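Local coordinates for lipolytic protein G-D-S-L family (Chitinophaga pinensis, PDB 4Q7Q) that is probably a lipase or related ester hydrolase of the GDSL (SGNH hydrolase) family, though its substrate is not established, at residues K31-R36 and S75-T80; N62-G67 and I112-Q117; D93-D98 and R169-P174; N99-T102 and G106-R109; Q155-F160 and D177-P182. One frame throughout, in Å; residues are numbered along the deposited sequence. Where two conformers were deposited one is given.

Contact 1: residues K31-R36 and S75-T80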
# COMPACT_ATOMS: atom_id res chain seq x y z
N LYS A 31 8.67 -13.44 0.45
CA LYS A 31 8.32 -13.10 -0.93
C LYS A 31 7.30 -11.98 -0.95
O LYS A 31 6.22 -12.09 -0.36
CB LYS A 31 7.76 -14.32 -1.68
CG LYS A 31 8.78 -15.43 -2.00
CD LYS A 31 8.12 -16.56 -2.80
CE LYS A 31 9.10 -17.69 -3.06
NZ LYS A 31 8.51 -18.78 -3.88
N GLY A 32 7.64 -10.88 -1.63
CA GLY A 32 6.75 -9.75 -1.77
C GLY A 32 5.73 -9.96 -2.89
O GLY A 32 5.74 -10.99 -3.55
N TYR A 33 4.87 -8.98 -3.12
CA TYR A 33 3.78 -9.20 -4.07
C TYR A 33 4.21 -9.16 -5.54
O TYR A 33 3.55 -9.76 -6.39
CB TYR A 33 2.56 -8.30 -3.80
CG TYR A 33 2.64 -6.90 -4.37
CD1 TYR A 33 2.19 -6.64 -5.67
CD2 TYR A 33 3.13 -5.84 -3.62
CE1 TYR A 33 2.26 -5.37 -6.20
CE2 TYR A 33 3.20 -4.56 -4.15
CZ TYR A 33 2.76 -4.33 -5.43
OH TYR A 33 2.84 -3.06 -5.95
N LEU A 34 5.32 -8.48 -5.85
CA LEU A 34 5.83 -8.48 -7.23
C LEU A 34 6.38 -9.85 -7.58
O LEU A 34 6.10 -10.40 -8.66
CB LEU A 34 6.95 -7.45 -7.41
CG LEU A 34 6.73 -6.02 -6.90
CD1 LEU A 34 7.90 -5.12 -7.28
CD2 LEU A 34 5.42 -5.44 -7.41
N THR A 35 7.16 -10.40 -6.67
CA THR A 35 7.73 -11.74 -6.82
C THR A 35 6.62 -12.77 -6.97
O THR A 35 6.66 -13.61 -7.86
CB THR A 35 8.63 -12.08 -5.62
OG1 THR A 35 9.72 -11.14 -5.57
CG2 THR A 35 9.18 -13.51 -5.69
N ARG A 36 5.61 -12.69 -6.11
CA ARG A 36 4.51 -13.64 -6.16
C ARG A 36 3.67 -13.49 -7.43
O ARG A 36 3.23 -14.49 -7.99
CB ARG A 36 3.65 -13.51 -4.91
CG ARG A 36 4.38 -13.89 -3.64
CD ARG A 36 3.50 -13.70 -2.40
NE ARG A 36 4.22 -14.06 -1.18
CZ ARG A 36 4.38 -15.31 -0.76
NH1 ARG A 36 5.06 -15.56 0.35
NH2 ARG A 36 3.86 -16.32 -1.45
N SER A 75 1.38 -0.57 -12.95
CA SER A 75 0.45 -0.54 -11.83
C SER A 75 0.80 0.62 -10.91
O SER A 75 1.97 1.02 -10.81
CB SER A 75 0.42 -1.87 -11.06
OG SER A 75 1.69 -2.22 -10.55
N VAL A 76 -0.21 1.18 -10.27
CA VAL A 76 -0.01 2.28 -9.33
C VAL A 76 -0.67 1.92 -8.02
O VAL A 76 -1.89 1.71 -7.96
CB VAL A 76 -0.59 3.60 -9.87
CG1 VAL A 76 -0.33 4.75 -8.90
CG2 VAL A 76 0.01 3.92 -11.24
N PHE A 77 0.13 1.85 -6.96
CA PHE A 77 -0.33 1.38 -5.66
C PHE A 77 0.12 2.42 -4.63
O PHE A 77 1.19 2.29 -4.02
CB PHE A 77 0.32 0.02 -5.40
CG PHE A 77 -0.19 -0.73 -4.18
CD1 PHE A 77 -1.13 -0.18 -3.31
CD2 PHE A 77 0.30 -2.00 -3.91
CE1 PHE A 77 -1.56 -0.90 -2.20
CE2 PHE A 77 -0.15 -2.72 -2.82
CZ PHE A 77 -1.07 -2.17 -1.95
N LEU A 78 -0.69 3.46 -4.46
CA LEU A 78 -0.34 4.62 -3.65
C LEU A 78 -1.55 5.12 -2.87
O LEU A 78 -2.68 4.88 -3.26
CB LEU A 78 0.14 5.76 -4.54
CG LEU A 78 1.44 5.52 -5.29
CD1 LEU A 78 1.59 6.58 -6.39
CD2 LEU A 78 2.61 5.55 -4.32
N GLY A 79 -1.29 5.83 -1.78
CA GLY A 79 -2.34 6.52 -1.09
C GLY A 79 -2.30 6.37 0.42
O GLY A 79 -2.74 7.26 1.16
N THR A 80 -1.76 5.25 0.91
CA THR A 80 -1.76 5.02 2.34
C THR A 80 -0.93 6.08 3.08
O THR A 80 -1.31 6.55 4.16
CB THR A 80 -1.36 3.57 2.71
OG1 THR A 80 -1.77 3.28 4.05
CG2 THR A 80 0.14 3.34 2.57
O HOH W 1 2.23 -1.22 -8.14
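Tyr33, in the first turn of helix 33-40, meets Phe77 of strand 73-77 ring against ring. The pair is an offset edge-to-face stack: Phe77 turns an edge toward the face of Tyr33, with planes inclined at 65° and centroids 5.6 Å apart. The contact runs through Phe77 CD2, which lies 3.7 Å from Tyr33 CZ, while the hydroxyl sits at the edge of the Phe77 ring, 3.4 Å from Tyr33 OH to that same Phe77 CD2. With chi1 at 84°, Tyr33 CG stands between its own backbone N and carbonyl carbon, which sends the ring in toward the sheet. Leu34 CD2 lies over the rim of one of its faces.

The polar link goes through water. Water 1 lies 2.9 Å from Tyr33 OH, and on its other bond 2.7 Å from Ser75 OG. Each hydroxyl has a further mate: Thr16 OG1 for Tyr33, Trp8 NE1 for Ser75. A phenylalanine in place of Tyr33 would probably break the water link to Ser75 and deprive Thr16 OG1 of its hydroxyl partner.

Helix 33-40 thus lies against the middle strand of the five-stranded parallel sheet, beside helix 241-257, as in the three-layer alpha/beta/alpha SGNH hydrolase fold. The strand runs on into Gly79 and Thr80, which begin a Gly-Thr-Asn-Asp sequence resembling the family block that supplies an oxyanion-hole asparagine in relatives.

Contact 2: residues N62-G67 and I112-Q117; sequences NIDSLG and ISKIRQ. With FMT (formic acid), chain E.
Lys114 lies alongside Ile63 and then bends across to Asp64, so a single long side chain makes both halves of this contact. Against Ile63 the two side chains run antiparallel, flank to flank: Ile63 CG1 rests 3.5 Å from Lys114 CB and nearly as close to Lys114 CG. Lys114 leaves the helix with CG anti to the backbone N and then kinks at chi2 (69°). Beyond that kink the chain runs over the carbonyl side of Ile63 toward the loop, and Lys114 CE comes to 3.3 Å from Asp64 OD1.

The ammonium group ends between two acceptors. Lys114 NZ makes a salt bridge of 2.8 Å with Asp64 OD1, meeting that oxygen on its anti side and 25° out of the carboxylate plane. One turn further along the helix, Gln117 OE1 takes a second bond from Lys114 NZ, also 2.8 Å, this time on a lone pair in the carbonyl plane. Ile63 sits deeper, its side chain packing on Ile110 and Ile111 of the same helix and on Leu68. At the start of the loop, Asn62 ND2, bonded to Gly58 O, also makes a weak bond to a formic acid molecule, probably from the crystallisation liquor.

The contact ties the loop between helix 56-61 and strand 73-77 to the outer side of helix 104-118, whose Ile112 and Ile115 face the sheet. Its chemistry is that of an amphipathic lysine: the methylenes cover a buried isoleucine, while the charge is carried out to an exposed carboxylate and shared with an amide, so that electrostatics probably reinforce a modest apolar contact.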
# COMPACT_ATOMS: atom_id res chain seq x y z
N ASN A 62 7.92 14.26 -8.27
CA ASN A 62 9.23 13.88 -8.77
C ASN A 62 9.13 13.04 -10.02
O ASN A 62 10.08 12.35 -10.39
CB ASN A 62 9.99 13.06 -7.72
CG ASN A 62 10.47 13.91 -6.57
OD1 ASN A 62 11.51 14.55 -6.65
ND2 ASN A 62 9.72 13.91 -5.48
N ILE A 63 7.97 13.10 -10.66
CA ILE A 63 7.61 12.14 -11.70
C ILE A 63 8.58 12.06 -12.88
O ILE A 63 8.74 11.00 -13.47
CB ILE A 63 6.15 12.38 -12.20
CG1 ILE A 63 5.58 11.14 -12.88
CG2 ILE A 63 6.08 13.60 -13.11
CD1 ILE A 63 5.35 9.97 -11.96
N ASP A 64 9.26 13.16 -13.20
CA ASP A 64 10.19 13.19 -14.33
C ASP A 64 11.61 12.78 -13.94
O ASP A 64 12.49 12.70 -14.79
CB ASP A 64 10.20 14.58 -14.98
CG ASP A 64 8.87 14.93 -15.62
OD1 ASP A 64 8.24 14.03 -16.20
OD2 ASP A 64 8.47 16.11 -15.54
N SER A 65 11.81 12.49 -12.65
CA SER A 65 13.14 12.23 -12.12
C SER A 65 13.29 10.84 -11.51
O SER A 65 14.26 10.58 -10.80
CB SER A 65 13.52 13.29 -11.08
OG SER A 65 13.44 14.59 -11.64
N LEU A 66 12.33 9.96 -11.77
CA LEU A 66 12.33 8.63 -11.16
C LEU A 66 13.04 7.57 -12.00
O LEU A 66 13.23 6.44 -11.54
CB LEU A 66 10.90 8.18 -10.88
CG LEU A 66 10.09 9.06 -9.93
CD1 LEU A 66 8.75 8.42 -9.63
CD2 LEU A 66 10.87 9.30 -8.65
N GLY A 67 13.41 7.93 -13.22
CA GLY A 67 13.98 6.95 -14.12
C GLY A 67 12.94 6.01 -14.67
O GLY A 67 13.26 4.89 -15.09
N ILE A 112 -0.75 9.35 -14.10
CA ILE A 112 -1.33 8.70 -15.27
C ILE A 112 -0.93 9.41 -16.56
O ILE A 112 -0.67 8.77 -17.58
CB ILE A 112 -2.86 8.56 -15.13
CG1 ILE A 112 -3.16 7.50 -14.06
CG2 ILE A 112 -3.50 8.17 -16.46
CD1 ILE A 112 -4.59 7.50 -13.59
N SER A 113 -0.84 10.74 -16.51
CA SER A 113 -0.39 11.49 -17.68
C SER A 113 1.04 11.13 -18.07
O SER A 113 1.35 10.98 -19.25
CB SER A 113 -0.51 12.99 -17.45
OG SER A 113 -1.87 13.36 -17.33
N LYS A 114 1.92 10.96 -17.07
CA LYS A 114 3.30 10.57 -17.34
C LYS A 114 3.37 9.20 -17.99
O LYS A 114 4.12 8.99 -18.94
CB LYS A 114 4.14 10.57 -16.07
CG LYS A 114 5.59 10.13 -16.29
CD LYS A 114 6.36 11.17 -17.09
CE LYS A 114 7.85 10.88 -17.09
NZ LYS A 114 8.61 11.86 -17.93
N ILE A 115 2.59 8.27 -17.46
CA ILE A 115 2.55 6.92 -18.01
C ILE A 115 2.18 6.94 -19.49
O ILE A 115 2.82 6.30 -20.33
CB ILE A 115 1.56 6.04 -17.24
CG1 ILE A 115 2.12 5.76 -15.85
CG2 ILE A 115 1.30 4.75 -18.01
CD1 ILE A 115 1.14 5.05 -14.92
N ARG A 116 1.15 7.72 -19.82
CA ARG A 116 0.68 7.82 -21.19
C ARG A 116 1.70 8.51 -22.10
O ARG A 116 1.79 8.20 -23.28
CB ARG A 116 -0.69 8.49 -21.23
CG ARG A 116 -1.79 7.59 -20.68
CD ARG A 116 -3.12 8.30 -20.53
NE ARG A 116 -4.20 7.36 -20.21
CZ ARG A 116 -5.36 7.72 -19.66
NH1 ARG A 116 -5.58 8.99 -19.35
NH2 ARG A 116 -6.29 6.81 -19.41
N GLN A 117 2.48 9.43 -21.53
CA GLN A 117 3.59 10.03 -22.26
C GLN A 117 4.67 8.99 -22.56
O GLN A 117 5.20 8.94 -23.67
CB GLN A 117 4.19 11.19 -21.46
CG GLN A 117 5.50 11.72 -22.02
CD GLN A 117 6.39 12.32 -20.95
OE1 GLN A 117 7.18 11.61 -20.31
NE2 GLN A 117 6.27 13.62 -20.73
C FMT E . 7.91 16.07 -3.02
O1 FMT E . 7.08 16.03 -3.93
O2 FMT E . 8.69 15.16 -2.71

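Contact 3: residues D93-D98 and R169-P174; sequences DDYQHD and RYEQIP
Tyr95 and Tyr170 both carry CG anti to the backbone N (chi1 179° in each), and these torsions throw the two rings across the gap between helix 92-96 and the last turn of helix 157-171, within the alpha/beta/alpha fold of the SGNH hydrolases. Glu171 instead bends at chi2, and its carboxylate swings round to the phenol of Tyr95. The two tyrosines approach at a slant, with Tyr95 CE2 3.8 Å from Tyr170 CD2 and near the plane of the Tyr170 ring at its edge. Further out, Gln96 reaches the outer end of the same tyrosine: its amide is inclined 71° to the ring, Gln96 NE2 lies 3.6 Å from Tyr170 CE1, and Gln96 CG is 3.7 Å from Tyr170 OH.

Glu171 OE1 is salt-bridged to Arg116 of helix 104-118, while OE2 turns to Tyr95. The Tyr95 side chain also touches Tyr105, Arg109 and Ile112 of that helix, which makes it the buried member of the group. Its hydroxyl donates to Glu171 OE2, which lies in the plane of the phenol ring while the carboxylate stands 88° to it. This bond is very short as modelled, 2.4 Å from Tyr95 OH to Glu171 OE2, and its exact length is doubtful.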
# COMPACT_ATOMS: atom_id res chain seq x y z
N ASP A 93 -12.73 16.72 -10.16
CA ASP A 93 -12.32 17.94 -10.87
C ASP A 93 -10.81 18.15 -10.84
O ASP A 93 -10.23 18.67 -11.80
CB ASP A 93 -13.02 19.16 -10.26
CG ASP A 93 -12.62 20.46 -10.94
OD1 ASP A 93 -11.73 21.15 -10.42
OD2 ASP A 93 -13.21 20.78 -12.00
N ASP A 94 -10.17 17.75 -9.74
CA ASP A 94 -8.72 17.85 -9.59
C ASP A 94 -7.98 16.84 -10.47
O ASP A 94 -6.80 17.00 -10.76
CB ASP A 94 -8.31 17.66 -8.13
CG ASP A 94 -8.86 18.74 -7.23
OD1 ASP A 94 -8.44 19.90 -7.40
OD2 ASP A 94 -9.70 18.43 -6.36
N TYR A 95 -8.68 15.78 -10.86
CA TYR A 95 -8.10 14.83 -11.79
C TYR A 95 -8.34 15.29 -13.23
O TYR A 95 -7.48 15.11 -14.10
CB TYR A 95 -8.68 13.42 -11.58
CG TYR A 95 -8.10 12.44 -12.57
CD1 TYR A 95 -6.90 11.78 -12.30
CD2 TYR A 95 -8.71 12.21 -13.79
CE1 TYR A 95 -6.35 10.90 -13.21
CE2 TYR A 95 -8.17 11.34 -14.71
CZ TYR A 95 -6.99 10.69 -14.42
OH TYR A 95 -6.45 9.83 -15.33
N GLN A 96 -9.50 15.87 -13.48
CA GLN A 96 -9.88 16.29 -14.83
C GLN A 96 -9.10 17.51 -15.30
O GLN A 96 -8.82 17.66 -16.49
CB GLN A 96 -11.38 16.58 -14.88
CG GLN A 96 -12.24 15.35 -14.75
CD GLN A 96 -13.68 15.68 -14.40
OE1 GLN A 96 -13.95 16.67 -13.73
NE2 GLN A 96 -14.61 14.86 -14.87
N HIS A 97 -8.78 18.38 -14.35
CA HIS A 97 -8.13 19.64 -14.67
C HIS A 97 -6.86 19.83 -13.85
O HIS A 97 -6.71 19.26 -12.76
CB HIS A 97 -9.08 20.81 -14.41
CG HIS A 97 -10.40 20.66 -15.09
ND1 HIS A 97 -10.59 20.95 -16.43
CD2 HIS A 97 -11.60 20.24 -14.63
CE1 HIS A 97 -11.85 20.72 -16.76
NE2 HIS A 97 -12.48 20.29 -15.68
N ASP A 98 -5.95 20.64 -14.37
CA ASP A 98 -4.68 20.90 -13.71
C ASP A 98 -4.83 21.97 -12.64
O ASP A 98 -4.71 23.17 -12.92
CB ASP A 98 -3.63 21.32 -14.74
CG ASP A 98 -2.23 21.39 -14.17
OD1 ASP A 98 -2.08 21.23 -12.93
OD2 ASP A 98 -1.28 21.60 -14.95
N ARG A 169 -12.98 4.19 -12.66
CA ARG A 169 -14.25 4.23 -13.39
C ARG A 169 -14.24 5.31 -14.47
O ARG A 169 -14.75 5.08 -15.56
CB ARG A 169 -15.42 4.45 -12.43
CG ARG A 169 -15.77 3.24 -11.59
CD ARG A 169 -17.05 3.45 -10.80
NE ARG A 169 -16.84 3.30 -9.36
CZ ARG A 169 -16.83 4.32 -8.50
NH1 ARG A 169 -16.62 4.09 -7.21
NH2 ARG A 169 -17.03 5.55 -8.93
N TYR A 170 -13.68 6.47 -14.16
CA TYR A 170 -13.66 7.58 -15.10
C TYR A 170 -12.81 7.27 -16.32
O TYR A 170 -13.19 7.60 -17.45
CB TYR A 170 -13.14 8.85 -14.40
CG TYR A 170 -13.06 10.05 -15.31
CD1 TYR A 170 -14.21 10.62 -15.84
CD2 TYR A 170 -11.83 10.62 -15.63
CE1 TYR A 170 -14.14 11.73 -16.67
CE2 TYR A 170 -11.75 11.72 -16.46
CZ TYR A 170 -12.91 12.27 -16.98
OH TYR A 170 -12.84 13.37 -17.80
N GLU A 171 -11.67 6.64 -16.10
CA GLU A 171 -10.73 6.35 -17.18
C GLU A 171 -10.95 4.99 -17.83
O GLU A 171 -10.28 4.65 -18.82
CB GLU A 171 -9.29 6.43 -16.66
CG GLU A 171 -8.81 7.83 -16.34
CD GLU A 171 -8.38 8.60 -17.57
OE1 GLU A 171 -8.74 8.19 -18.70
OE2 GLU A 171 -7.68 9.62 -17.42
N GLN A 172 -11.89 4.23 -17.28
CA GLN A 172 -12.09 2.83 -17.67
C GLN A 172 -10.79 2.05 -17.50
O GLN A 172 -10.37 1.29 -18.38
CB GLN A 172 -12.64 2.71 -19.09
CG GLN A 172 -13.90 3.52 -19.30
CD GLN A 172 -14.55 3.25 -20.64
OE1 GLN A 172 -14.59 2.11 -21.09
NE2 GLN A 172 -15.05 4.30 -21.28
N ILE A 173 -10.15 2.28 -16.36
CA ILE A 173 -8.93 1.59 -15.96
C ILE A 173 -9.27 0.63 -14.84
O ILE A 173 -9.92 1.01 -13.87
CB ILE A 173 -7.87 2.60 -15.45
CG1 ILE A 173 -7.31 3.41 -16.63
CG2 ILE A 173 -6.76 1.90 -14.69
CD1 ILE A 173 -6.71 2.55 -17.71
N PRO A 174 -8.84 -0.64 -14.96
CA PRO A 174 -9.16 -1.60 -13.90
C PRO A 174 -8.53 -1.22 -12.56
O PRO A 174 -7.42 -0.67 -12.52
CB PRO A 174 -8.53 -2.90 -14.41
CG PRO A 174 -8.30 -2.69 -15.87
CD PRO A 174 -8.05 -1.24 -16.04

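Contact 4: residues N99-T102 and G106-R109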
# COMPACT_ATOMS: atom_id res chain seq x y z
N ASN A 99 -5.08 21.53 -11.41
CA ASN A 99 -5.14 22.43 -10.27
C ASN A 99 -3.88 22.30 -9.43
O ASN A 99 -3.86 22.70 -8.26
CB ASN A 99 -6.39 22.15 -9.44
CG ASN A 99 -7.66 22.33 -10.23
OD1 ASN A 99 -7.72 23.17 -11.14
ND2 ASN A 99 -8.69 21.55 -9.91
N GLY A 100 -2.84 21.73 -10.02
CA GLY A 100 -1.59 21.51 -9.31
C GLY A 100 -1.55 20.19 -8.56
O GLY A 100 -2.56 19.50 -8.42
N ASN A 101 -0.36 19.85 -8.08
CA ASN A 101 -0.13 18.63 -7.32
C ASN A 101 -0.52 18.81 -5.85
O ASN A 101 0.29 18.63 -4.95
CB ASN A 101 1.34 18.24 -7.44
CG ASN A 101 1.65 16.91 -6.80
OD1 ASN A 101 0.78 16.03 -6.72
ND2 ASN A 101 2.89 16.75 -6.34
N THR A 102 -1.79 19.15 -5.62
CA THR A 102 -2.24 19.61 -4.31
C THR A 102 -3.24 18.69 -3.64
O THR A 102 -3.65 18.93 -2.49
CB THR A 102 -2.91 20.97 -4.45
OG1 THR A 102 -4.02 20.85 -5.35
CG2 THR A 102 -1.93 21.99 -5.02
N GLY A 106 -5.29 15.05 -7.97
CA GLY A 106 -4.31 15.79 -8.76
C GLY A 106 -3.04 14.99 -9.02
O GLY A 106 -2.53 14.97 -10.15
N SER A 107 -2.53 14.32 -7.99
CA SER A 107 -1.32 13.50 -8.13
C SER A 107 -1.54 12.37 -9.11
O SER A 107 -0.65 12.04 -9.90
CB SER A 107 -0.91 12.91 -6.78
OG SER A 107 -0.56 13.93 -5.87
N PHE A 108 -2.72 11.76 -9.07
CA PHE A 108 -3.00 10.67 -9.99
C PHE A 108 -3.10 11.17 -11.42
O PHE A 108 -2.71 10.46 -12.35
CB PHE A 108 -4.23 9.87 -9.57
CG PHE A 108 -3.93 8.79 -8.58
CD1 PHE A 108 -3.61 9.10 -7.27
CD2 PHE A 108 -3.95 7.45 -8.96
CE1 PHE A 108 -3.32 8.09 -6.35
CE2 PHE A 108 -3.66 6.44 -8.05
CZ PHE A 108 -3.35 6.76 -6.74
N ARG A 109 -3.59 12.40 -11.60
CA ARG A 109 -3.61 13.02 -12.92
C ARG A 109 -2.19 13.12 -13.48
O ARG A 109 -1.93 12.74 -14.63
CB ARG A 109 -4.28 14.40 -12.88
CG ARG A 109 -4.10 15.20 -14.17
CD ARG A 109 -4.66 16.63 -14.04
NE ARG A 109 -4.27 17.25 -12.78
CZ ARG A 109 -3.08 17.79 -12.55
NH1 ARG A 109 -2.81 18.32 -11.36
NH2 ARG A 109 -2.15 17.81 -13.50
O HOH W 2 -5.05 18.99 -10.04
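The loop that leads into helix 104-118 doubles back on the helix it starts, setting Gly100 and Asn101 against Gly106, Ser107 and Arg109. Asn101 is the centre of an inverse gamma turn, closed by a weak bond of 2.9 Å from Thr102 N to Gly100 O. From this turn Asn101 CG stands anti to the backbone N (chi1 -174°) and carries the amide to the helix. There Ser107 OG donates to Asn101 OD1 over 2.6 Å, coming in nearly along the C=O axis (161°). Ser107 OG also accepts from Arg87 NH1, and Thr103 O competes for its proton; Asn101 ND2 bonds to Gly57 O, so the amide is fixed at both ends.

The second half is built on a water. Water 2 accepts from Asn99 N at 2.9 Å and from Arg109 NH1 at 2.7 Å, and it can donate to Gly100 O at 3.0 Å, though other acceptors compete. Arg109 bends at chi3 (45°) to get there, and its guanidinium has Gly106 O over one face and Gly100 O at its edge. Arg109 NE is bonded to Asp94 O of the preceding helix. The backbones also meet at Gly106: a beta carbon there would fall 2.8 Å from Gly100 O, a clash.

The inverse gamma turn thus meets the first turn of a helix flanking the parallel sheet of the SGNH hydrolase fold.

Contact 5: residues Q155-F160 and D177-P182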
# COMPACT_ATOMS: atom_id res chain seq x y z
N GLN A 155 -10.15 12.73 7.56
CA GLN A 155 -10.34 11.84 6.41
C GLN A 155 -10.17 10.38 6.78
O GLN A 155 -9.28 10.03 7.56
CB GLN A 155 -9.35 12.18 5.29
CG GLN A 155 -9.42 13.62 4.85
CD GLN A 155 -8.53 13.93 3.65
OE1 GLN A 155 -8.99 14.45 2.63
NE2 GLN A 155 -7.24 13.63 3.79
N THR A 156 -11.02 9.52 6.23
CA THR A 156 -10.84 8.08 6.38
C THR A 156 -9.97 7.56 5.26
O THR A 156 -9.91 8.15 4.18
CB THR A 156 -12.17 7.32 6.30
OG1 THR A 156 -12.70 7.46 4.98
CG2 THR A 156 -13.17 7.83 7.33
N LEU A 157 -9.32 6.43 5.50
CA LEU A 157 -8.52 5.80 4.45
C LEU A 157 -9.44 5.34 3.33
O LEU A 157 -9.06 5.35 2.15
CB LEU A 157 -7.71 4.63 5.02
CG LEU A 157 -6.78 3.90 4.05
CD1 LEU A 157 -5.77 4.86 3.40
CD2 LEU A 157 -6.06 2.79 4.80
N GLU A 158 -10.67 4.98 3.69
CA GLU A 158 -11.64 4.56 2.69
C GLU A 158 -11.87 5.63 1.62
O GLU A 158 -12.10 5.31 0.46
CB GLU A 158 -12.96 4.15 3.33
CG GLU A 158 -13.92 3.58 2.31
CD GLU A 158 -15.25 3.15 2.89
OE1 GLU A 158 -15.59 3.58 4.02
OE2 GLU A 158 -15.95 2.37 2.22
N GLU A 159 -11.81 6.91 2.01
CA GLU A 159 -11.96 7.98 1.03
C GLU A 159 -10.89 7.92 -0.05
O GLU A 159 -11.14 8.26 -1.21
CB GLU A 159 -11.89 9.34 1.70
CG GLU A 159 -13.08 9.66 2.55
CD GLU A 159 -12.92 11.00 3.21
OE1 GLU A 159 -12.89 12.02 2.49
OE2 GLU A 159 -12.80 11.04 4.45
N PHE A 160 -9.69 7.52 0.35
CA PHE A 160 -8.57 7.37 -0.58
C PHE A 160 -8.82 6.20 -1.53
O PHE A 160 -8.59 6.30 -2.73
CB PHE A 160 -7.25 7.22 0.19
CG PHE A 160 -6.83 8.48 0.89
CD1 PHE A 160 -7.49 8.92 2.03
CD2 PHE A 160 -5.78 9.25 0.39
CE1 PHE A 160 -7.12 10.09 2.66
CE2 PHE A 160 -5.40 10.42 1.02
CZ PHE A 160 -6.07 10.84 2.16
N ASP A 177 -9.22 -3.65 -5.86
CA ASP A 177 -9.75 -3.04 -4.64
C ASP A 177 -9.32 -3.83 -3.41
O ASP A 177 -10.05 -4.71 -2.94
CB ASP A 177 -11.28 -2.93 -4.69
CG ASP A 177 -11.85 -2.00 -3.63
OD1 ASP A 177 -11.10 -1.59 -2.72
OD2 ASP A 177 -13.05 -1.68 -3.71
N LEU A 178 -8.14 -3.53 -2.89
CA LEU A 178 -7.70 -4.17 -1.66
C LEU A 178 -8.49 -3.69 -0.44
O LEU A 178 -8.72 -4.45 0.49
CB LEU A 178 -6.21 -3.95 -1.41
CG LEU A 178 -5.27 -4.42 -2.52
CD1 LEU A 178 -3.84 -4.10 -2.13
CD2 LEU A 178 -5.45 -5.91 -2.79
N TYR A 179 -8.88 -2.42 -0.44
CA TYR A 179 -9.57 -1.85 0.71
C TYR A 179 -10.82 -2.66 1.05
O TYR A 179 -11.07 -2.97 2.21
CB TYR A 179 -9.94 -0.37 0.50
CG TYR A 179 -10.38 0.23 1.81
CD1 TYR A 179 -11.68 0.03 2.27
CD2 TYR A 179 -9.50 0.94 2.61
CE1 TYR A 179 -12.09 0.52 3.48
CE2 TYR A 179 -9.92 1.45 3.84
CZ TYR A 179 -11.21 1.23 4.26
OH TYR A 179 -11.65 1.71 5.47
N HIS A 180 -11.59 -3.00 0.02
CA HIS A 180 -12.84 -3.73 0.24
C HIS A 180 -12.72 -5.24 0.01
O HIS A 180 -13.72 -5.94 -0.04
CB HIS A 180 -13.96 -3.14 -0.61
CG HIS A 180 -14.23 -1.69 -0.34
ND1 HIS A 180 -13.79 -0.68 -1.16
CD2 HIS A 180 -14.89 -1.08 0.68
CE1 HIS A 180 -14.17 0.49 -0.67
NE2 HIS A 180 -14.84 0.27 0.45
N HIS A 181 -11.49 -5.73 -0.10
CA HIS A 181 -11.26 -7.16 -0.26
C HIS A 181 -11.77 -7.91 0.97
O HIS A 181 -11.39 -7.58 2.09
CB HIS A 181 -9.77 -7.42 -0.47
CG HIS A 181 -9.46 -8.79 -0.98
ND1 HIS A 181 -9.73 -9.93 -0.26
CD2 HIS A 181 -8.89 -9.20 -2.14
CE1 HIS A 181 -9.36 -10.99 -0.96
NE2 HIS A 181 -8.84 -10.58 -2.10
N PRO A 182 -12.64 -8.91 0.77
CA PRO A 182 -13.26 -9.58 1.92
C PRO A 182 -12.27 -10.28 2.86
O PRO A 182 -12.61 -10.54 4.02
CB PRO A 182 -14.22 -10.59 1.28
CG PRO A 182 -13.72 -10.75 -0.13
CD PRO A 182 -13.12 -9.44 -0.51
O HOH W 3 -11.02 3.96 6.51
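Glu158 lies over the ring of Tyr179 and reaches on to His180, one glutamate serving two neighbouring side chains. Its CA makes a CH-pi contact with the tyrosine face, 3.9 Å from Glu158 CA to the Tyr179 centroid and 22° off the normal, and Glu158 CB lies 3.5 Å from Tyr179 OH. Leu157 flanks the same ring, with Leu157 CG 4.0 Å from Tyr179 CE2. The chain of Glu158 leaves with CG anti to the backbone N (chi1 -174°) and stays extended, which puts the carboxylate beside the imidazole. His180 NE2 donates to Glu158 OE2 over 3.0 Å, almost straight at 177° and in the imidazole plane, meeting the oxygen on its anti side. Cutting Glu158 back to an alanine would leave His180 NE2 without its carboxylate acceptor and probably let the imidazole turn more freely about its remaining bond to Asp177.

The next shell holds these groups in place. His180 ND1 bonds to Asp177 OD2 at 2.8 Å, so the imidazole is gripped at both nitrogens by carboxylates, which would probably favour its protonated form. In an Asx motif, His180 N bonds to Asp177 OD1 at 3.1 Å. Water 3 accepts from Glu158 N and lies 2.6 Å from Tyr179 OH. Thr156 and Glu159 form a capping box that starts the helix.

The type I turn 178-181 follows strand 175-176, an outermost strand of the sheet, and packs against the start of helix 157-171. Leu178 packs back on Ile247 of helix 241-257, while Leu157 touches Trp83 of helix 80-85.

Contact 1 sits at the sheet and touches three of the others: Val76 CG2 is 4.0 Å from Ile115 CD1 of contact 2, Val76 CG1 is 3.8 Å from Phe108 CE2 of contact 4, and Phe77 CZ is 3.4 Å from Leu178 CD1 of contact 5. Contacts 2 and 4 share helix 104-118; contacts 3 and 5 share helix 157-171. Between contacts 2 and 3, Arg116 NH2 and Glu171 OE1 form a salt bridge of 2.9 Å, and Asn99 ND2 of contact 4 probably bonds to Asp94 OD1 of contact 3. Contact 1 is near the likely Ser14-His238-Asp235 triad, Thr80 touching Asp13 and Leu237.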